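Local coordinates for protein putative monooxygenase Rv0793 (Mycobacterium tuberculosis, PDB 1Y0H) that is a putative homodimeric monooxygenase that might take part in antibiotic biosynthesis or scavenge reactive oxygen species, at residues A7-F12 with T92-L97; R40-Y45 with L55-R60. All blocks are in the same frame, centred on the assembly; numbering follows the deposited sequence. Where two conformers were deposited one is given.

Contact 1: A7-F12 with T92-L97; sequences AVIARF and TVLAPL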
loop_
_atom_site.group_PDB
_atom_site.type_symbol
_atom_site.label_atom_id
_atom_site.label_comp_id
_atom_site.label_asym_id
_atom_site.label_seq_id
_atom_site.Cartn_x
_atom_site.Cartn_y
_atom_site.Cartn_z
ATOM N N ALA A 7 1.811 -5.401 7.235
ATOM C CA ALA A 7 2.099 -5.044 5.849
ATOM C C ALA A 7 3.154 -3.933 5.799
ATOM O O ALA A 7 3.419 -3.267 6.786
ATOM C CB ALA A 7 0.817 -4.631 5.101
ATOM N N VAL A 8 3.755 -3.735 4.632
ATOM C CA VAL A 8 4.734 -2.676 4.452
ATOM C C VAL A 8 4.472 -2.048 3.098
ATOM O O VAL A 8 4.203 -2.756 2.115
ATOM C CB VAL A 8 6.193 -3.225 4.456
ATOM C CG1 VAL A 8 7.212 -2.097 4.296
ATOM C CG2 VAL A 8 6.474 -4.013 5.725
ATOM N N ILE A 9 4.502 -0.719 3.063
ATOM C CA ILE A 9 4.540 0.000 1.793
ATOM C C ILE A 9 5.929 0.597 1.692
ATOM O O ILE A 9 6.389 1.263 2.614
ATOM C CB ILE A 9 3.491 1.136 1.728
ATOM C CG1 ILE A 9 2.086 0.565 1.802
ATOM C CG2 ILE A 9 3.654 1.972 0.424
ATOM C CD1 ILE A 9 0.996 1.634 2.043
ATOM N N ALA A 10 6.589 0.371 0.561
ATOM C CA ALA A 10 7.898 0.979 0.317
ATOM C C ALA A 10 7.806 1.726 -0.998
ATOM O O ALA A 10 7.455 1.134 -2.032
ATOM C CB ALA A 10 8.985 -0.077 0.253
ATOM N N ARG A 11 8.137 3.010 -0.950
ATOM C CA ARG A 11 8.071 3.888 -2.130
ATOM C C ARG A 11 9.466 4.304 -2.551
ATOM O O ARG A 11 10.270 4.744 -1.713
ATOM C CB ARG A 11 7.222 5.130 -1.833
ATOM C CG ARG A 11 5.895 4.805 -1.184
ATOM C CD ARG A 11 4.977 6.020 -1.109
ATOM N NE ARG A 11 3.903 5.867 -2.091
ATOM C CZ ARG A 11 2.608 5.761 -1.802
ATOM N NH1 ARG A 11 1.745 5.594 -2.785
ATOM N NH2 ARG A 11 2.160 5.841 -0.550
ATOM N N PHE A 12 9.743 4.168 -3.853
ATOM C CA PHE A 12 11.073 4.448 -4.412
ATOM C C PHE A 12 10.963 5.520 -5.471
ATOM O O PHE A 12 10.133 5.413 -6.374
ATOM C CB PHE A 12 11.675 3.204 -5.062
ATOM C CG PHE A 12 11.704 1.999 -4.168
ATOM C CD1 PHE A 12 10.565 1.208 -4.006
ATOM C CD2 PHE A 12 12.873 1.653 -3.498
ATOM C CE1 PHE A 12 10.598 0.092 -3.155
ATOM C CE2 PHE A 12 12.920 0.535 -2.669
ATOM C CZ PHE A 12 11.783 -0.239 -2.494
ATOM N N THR A 92 6.681 2.526 5.140
ATOM C CA THR A 92 5.666 2.550 6.186
ATOM C C THR A 92 5.288 1.148 6.592
ATOM O O THR A 92 4.909 0.331 5.757
ATOM C CB THR A 92 4.413 3.311 5.718
ATOM O OG1 THR A 92 4.800 4.619 5.283
ATOM C CG2 THR A 92 3.398 3.437 6.852
ATOM N N VAL A 93 5.393 0.868 7.889
ATOM C CA VAL A 93 4.922 -0.417 8.401
ATOM C C VAL A 93 3.476 -0.260 8.846
ATOM O O VAL A 93 3.134 0.733 9.496
ATOM C CB VAL A 93 5.828 -0.940 9.535
ATOM C CG1 VAL A 93 5.267 -2.234 10.154
ATOM C CG2 VAL A 93 7.251 -1.146 9.005
ATOM N N LEU A 94 2.644 -1.237 8.484
ATOM C CA LEU A 94 1.198 -1.160 8.671
ATOM C C LEU A 94 0.635 -2.307 9.500
ATOM O O LEU A 94 1.011 -3.467 9.314
ATOM C CB LEU A 94 0.492 -1.135 7.317
ATOM C CG LEU A 94 0.874 -0.038 6.314
ATOM C CD1 LEU A 94 0.253 -0.363 4.958
ATOM C CD2 LEU A 94 0.406 1.323 6.804
ATOM N N ALA A 95 -0.280 -1.962 10.402
ATOM C CA ALA A 95 -1.027 -2.953 11.180
ATOM C C ALA A 95 -2.443 -3.059 10.624
ATOM O O ALA A 95 -3.144 -2.051 10.548
ATOM C CB ALA A 95 -1.060 -2.554 12.655
ATOM N N PRO A 96 -2.863 -4.271 10.209
ATOM C CA PRO A 96 -4.207 -4.442 9.662
ATOM C C PRO A 96 -5.276 -4.043 10.660
ATOM O O PRO A 96 -5.144 -4.324 11.852
ATOM C CB PRO A 96 -4.295 -5.941 9.364
ATOM C CG PRO A 96 -2.898 -6.414 9.269
ATOM C CD PRO A 96 -2.097 -5.531 10.195
ATOM N N LEU A 97 -6.292 -3.340 10.174
ATOM C CA LEU A 97 -7.494 -3.068 10.946
ATOM C C LEU A 97 -8.637 -3.910 10.367
ATOM O O LEU A 97 -9.414 -4.524 11.109
ATOM C CB LEU A 97 -7.836 -1.572 10.925
ATOM C CG LEU A 97 -6.869 -0.572 11.570
ATOM C CD1 LEU A 97 -7.469 0.822 11.521
ATOM C CD2 LEU A 97 -6.515 -0.932 13.011
HETATM O O HOH W 1 5.668 4.579 2.476
#
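Ile-9 and Leu-94 meet tip to tip on one face of this antiparallel strand pair. Their chains cross obliquely, and Ile-9 CD1 comes within 3.6 Å of Leu-94 CD1. Both first torsions set the branch beside the backbone N: Ile-9 CG1 and Leu-94 CG are each anti to their own carbonyl carbon. The second torsions are extended and carry the methyl ends together. The two residues are diagonal neighbours, not a cross-strand pair. Ala-7 is the direct partner of Leu-94, and its small CB stands 4.2 Å from Leu-94 CB. Thr-92 faces Ile-9 on the same side. A water sits 2.9 Å from Thr-92 OG1 and gives a weak hydrogen bond to Ile-9 O.

Val-8 and Val-93 occupy the other face as a non-hydrogen-bonded pair. Each turns CG2 to the side of its backbone N, and these methyls are only loosely matched, with Val-8 CG2 4.4 Å from Val-93 CG2.

Four backbone hydrogen bonds hold the strands. The Ala-7 N to Leu-94 O bond is nearly straight (172°) and lies on a carbonyl lone pair. The return bond, Leu-94 N to Ala-7 O at 2.8 Å, comes from above the carbonyl plane. Ile-9 and Thr-92 exchange the other two.

In the ferredoxin-like sheet, strand 6-12 lies between strands 53-59 and 90-96. Helix 62-69 covers the Val-8 and Val-93 face. Ala-7 and Leu-94 pack on Tyr-45 of the second subunit, whose strand continues the sheet beyond Leu-94, Ala-95 and Pro-96.

Contact 2: R40-Y45 with L55-R60; sequences RSYDLY and LFERYR. With ACT (acetate ion), chain C.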
loop_
_atom_site.group_PDB
_atom_site.type_symbol
_atom_site.label_atom_id
_atom_site.label_comp_id
_atom_site.label_asym_id
_atom_site.label_seq_id
_atom_site.Cartn_x
_atom_site.Cartn_y
_atom_site.Cartn_z
ATOM N N ARG A 40 3.223 -13.403 2.919
ATOM C CA ARG A 40 1.910 -13.617 2.319
ATOM C C ARG A 40 1.845 -13.062 0.889
ATOM O O ARG A 40 1.328 -13.718 -0.011
ATOM C CB ARG A 40 0.803 -13.013 3.177
ATOM C CG ARG A 40 -0.507 -12.916 2.432
ATOM C CD ARG A 40 -1.601 -12.388 3.301
ATOM N NE ARG A 40 -2.766 -12.031 2.497
ATOM C CZ ARG A 40 -3.939 -11.674 3.009
ATOM N NH1 ARG A 40 -4.110 -11.645 4.329
ATOM N NH2 ARG A 40 -4.948 -11.370 2.205
ATOM N N SER A 41 2.344 -11.849 0.692
ATOM C CA SER A 41 2.439 -11.287 -0.661
ATOM C C SER A 41 3.556 -10.254 -0.768
ATOM O O SER A 41 4.015 -9.712 0.228
ATOM C CB SER A 41 1.092 -10.683 -1.085
ATOM O OG SER A 41 0.722 -9.615 -0.250
ATOM N N TYR A 42 3.991 -10.006 -1.997
ATOM C CA TYR A 42 5.058 -9.045 -2.273
ATOM C C TYR A 42 4.867 -8.643 -3.725
ATOM O O TYR A 42 5.207 -9.403 -4.629
ATOM C CB TYR A 42 6.398 -9.743 -2.055
ATOM C CG TYR A 42 7.633 -8.877 -2.042
ATOM C CD1 TYR A 42 8.447 -8.771 -3.178
ATOM C CD2 TYR A 42 8.030 -8.211 -0.878
ATOM C CE1 TYR A 42 9.619 -8.008 -3.161
ATOM C CE2 TYR A 42 9.212 -7.441 -0.861
ATOM C CZ TYR A 42 9.989 -7.350 -2.006
ATOM O OH TYR A 42 11.140 -6.609 -1.994
ATOM N N ASP A 43 4.289 -7.462 -3.933
ATOM C CA ASP A 43 3.851 -7.029 -5.265
ATOM C C ASP A 43 4.438 -5.668 -5.637
ATOM O O ASP A 43 4.481 -4.762 -4.820
ATOM C CB ASP A 43 2.316 -6.985 -5.330
ATOM C CG ASP A 43 1.689 -8.349 -5.117
ATOM O OD1 ASP A 43 2.177 -9.322 -5.724
ATOM O OD2 ASP A 43 0.712 -8.445 -4.347
ATOM N N LEU A 44 4.851 -5.540 -6.894
ATOM C CA LEU A 44 5.498 -4.327 -7.380
ATOM C C LEU A 44 4.578 -3.557 -8.322
ATOM O O LEU A 44 3.982 -4.134 -9.230
ATOM C CB LEU A 44 6.778 -4.680 -8.147
ATOM C CG LEU A 44 7.578 -3.536 -8.770
ATOM C CD1 LEU A 44 8.081 -2.529 -7.737
ATOM C CD2 LEU A 44 8.748 -4.127 -9.547
ATOM N N TYR A 45 4.504 -2.248 -8.099
ATOM C CA TYR A 45 3.695 -1.336 -8.902
ATOM C C TYR A 45 4.510 -0.131 -9.327
ATOM O O TYR A 45 5.564 0.148 -8.751
ATOM C CB TYR A 45 2.525 -0.802 -8.075
ATOM C CG TYR A 45 1.667 -1.867 -7.459
ATOM C CD1 TYR A 45 1.985 -2.422 -6.215
ATOM C CD2 TYR A 45 0.523 -2.306 -8.108
ATOM C CE1 TYR A 45 1.187 -3.409 -5.656
ATOM C CE2 TYR A 45 -0.275 -3.282 -7.563
ATOM C CZ TYR A 45 0.066 -3.827 -6.339
ATOM O OH TYR A 45 -0.731 -4.798 -5.795
ATOM N N LEU A 55 6.371 -0.947 -3.632
ATOM C CA LEU A 55 6.162 -2.334 -3.199
ATOM C C LEU A 55 5.081 -2.347 -2.153
ATOM O O LEU A 55 5.092 -1.526 -1.234
ATOM C CB LEU A 55 7.442 -2.947 -2.597
ATOM C CG LEU A 55 8.495 -3.433 -3.587
ATOM C CD1 LEU A 55 9.785 -3.638 -2.811
ATOM C CD2 LEU A 55 8.084 -4.735 -4.286
ATOM N N PHE A 56 4.127 -3.261 -2.309
ATOM C CA PHE A 56 3.229 -3.576 -1.213
ATOM C C PHE A 56 3.552 -4.989 -0.748
ATOM O O PHE A 56 3.533 -5.922 -1.539
ATOM C CB PHE A 56 1.758 -3.451 -1.618
ATOM C CG PHE A 56 0.831 -3.452 -0.442
ATOM C CD1 PHE A 56 0.111 -4.587 -0.103
ATOM C CD2 PHE A 56 0.705 -2.323 0.343
ATOM C CE1 PHE A 56 -0.740 -4.588 1.010
ATOM C CE2 PHE A 56 -0.143 -2.313 1.462
ATOM C CZ PHE A 56 -0.855 -3.459 1.792
ATOM N N GLU A 57 3.841 -5.124 0.543
ATOM C CA GLU A 57 4.312 -6.378 1.122
ATOM C C GLU A 57 3.424 -6.761 2.291
ATOM O O GLU A 57 3.016 -5.906 3.070
ATOM C CB GLU A 57 5.737 -6.204 1.653
ATOM C CG GLU A 57 6.638 -5.399 0.746
ATOM C CD GLU A 57 7.970 -5.032 1.368
ATOM O OE1 GLU A 57 8.426 -5.702 2.341
ATOM O OE2 GLU A 57 8.574 -4.062 0.851
ATOM N N ARG A 58 3.120 -8.052 2.394
ATOM C CA ARG A 58 2.340 -8.568 3.515
ATOM C C ARG A 58 3.058 -9.767 4.110
ATOM O O ARG A 58 3.443 -10.675 3.380
ATOM C CB ARG A 58 0.963 -9.027 3.029
ATOM C CG ARG A 58 -0.014 -7.942 2.625
ATOM C CD ARG A 58 -1.299 -8.662 2.189
ATOM N NE ARG A 58 -2.377 -7.779 1.758
ATOM C CZ ARG A 58 -2.658 -7.500 0.491
ATOM N NH1 ARG A 58 -3.665 -6.688 0.206
ATOM N NH2 ARG A 58 -1.929 -8.021 -0.491
ATOM N N TYR A 59 3.186 -9.769 5.439
ATOM C CA TYR A 59 3.886 -10.810 6.187
ATOM C C TYR A 59 2.943 -11.418 7.203
ATOM O O TYR A 59 2.062 -10.746 7.726
ATOM C CB TYR A 59 5.156 -10.253 6.849
ATOM C CG TYR A 59 6.110 -9.757 5.795
ATOM C CD1 TYR A 59 6.960 -10.637 5.130
ATOM C CD2 TYR A 59 6.125 -8.412 5.424
ATOM C CE1 TYR A 59 7.817 -10.189 4.110
ATOM C CE2 TYR A 59 6.979 -7.957 4.404
ATOM C CZ TYR A 59 7.810 -8.861 3.753
ATOM O OH TYR A 59 8.654 -8.419 2.750
ATOM N N ARG A 60 3.143 -12.700 7.474
ATOM C CA ARG A 60 2.262 -13.435 8.365
ATOM C C ARG A 60 2.414 -12.982 9.819
ATOM O O ARG A 60 1.524 -13.206 10.633
ATOM C CB ARG A 60 2.496 -14.943 8.216
ATOM C CG ARG A 60 2.347 -15.394 6.759
ATOM C CD ARG A 60 2.020 -16.874 6.574
ATOM N NE ARG A 60 1.227 -17.038 5.350
ATOM C CZ ARG A 60 1.729 -17.150 4.120
ATOM N NH1 ARG A 60 3.040 -17.143 3.913
ATOM N NH2 ARG A 60 0.908 -17.277 3.088
HETATM C C ACT C . 11.821 -4.516 0.515
HETATM O O ACT C . 11.637 -5.749 0.579
HETATM O OXT ACT C . 11.290 -3.810 1.410
HETATM C CH3 ACT C . 12.634 -3.923 -0.591
HETATM O O HOH W 2 1.128 -7.465 -1.620
#
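A classic beta bulge lies at one end of this strand pair: Arg-40 and Ser-41 both face Arg-58. Ser-41 N lies 3.1 Å from Arg-58 O, in the carbonyl plane and on a lone pair, whereas Arg-40 N reaches the same oxygen from above that plane by a more bent bond (132°). The Arg-40 and Arg-58 side chains cross obliquely, with Arg-58 CD over one face of the Arg-40 guanidinium. Arg-40 NE is 4.3 Å from Arg-58 NE; these like charges probably repel. Arg-40 NH2 hydrogen-bonds to Ala-100 O, while Arg-58 NE pairs with Glu-99 and Arg-58 NH1 with Asp-43 of the second subunit.

Arg-58 NH2 donates a hydrogen bond to Ser-41 OG (3.1 Å), which lies nearly in the guanidinium plane. Phe-56 CE1 lies over the guanidinium centre. Ser-41 OG donates to a water, which donates to Asp-43 OD2 and Phe-56 O. Asp-43 OD1 accepts from Ala-100 N of the second subunit.

The two strands form a beta hairpin of the ferredoxin-like fold. Helices 19-35 and 62-69 cover the face of Tyr-42, Leu-55 and Glu-57. Leu-55 CD2 makes a CH-pi contact over one face of the Tyr-42 ring, 4.1 Å from its centroid. Glu-57 runs alongside Tyr-42, its carboxylate turned 56° from the ring plane. Tyr-59 OH donates to Glu-57 OE1 at 2.8 Å.

An acetate, probably from the crystallisation liquor, lies at the ends of Tyr-42 and Glu-57. Its O accepts from Tyr-42 OH at 2.8 Å, and His-68 NE2 also binds the ion. Acetate OXT is 2.8 Å from Glu-57 OE2.

How the contacts relate
Contact 1 and contact 2 are two strand pairings of one four-stranded antiparallel sheet, with centres about 9 Å apart. Across the sheet the order is 39-47, 53-59, 6-12, 90-96. Strands 53-59 and 6-12 are neighbours, so the two pairings join directly: Val-8 N lies 2.8 Å from Glu-57 O, a probable hydrogen bond. Along the chain, both strands of contact 2 fall between those of contact 1. Contact 1 thus brings the first and last strands together, while contact 2 is a local hairpin. Both outermost strands, 39-47 and 90-96, pair with strands of the second subunit, so the sheet continues through the homodimer.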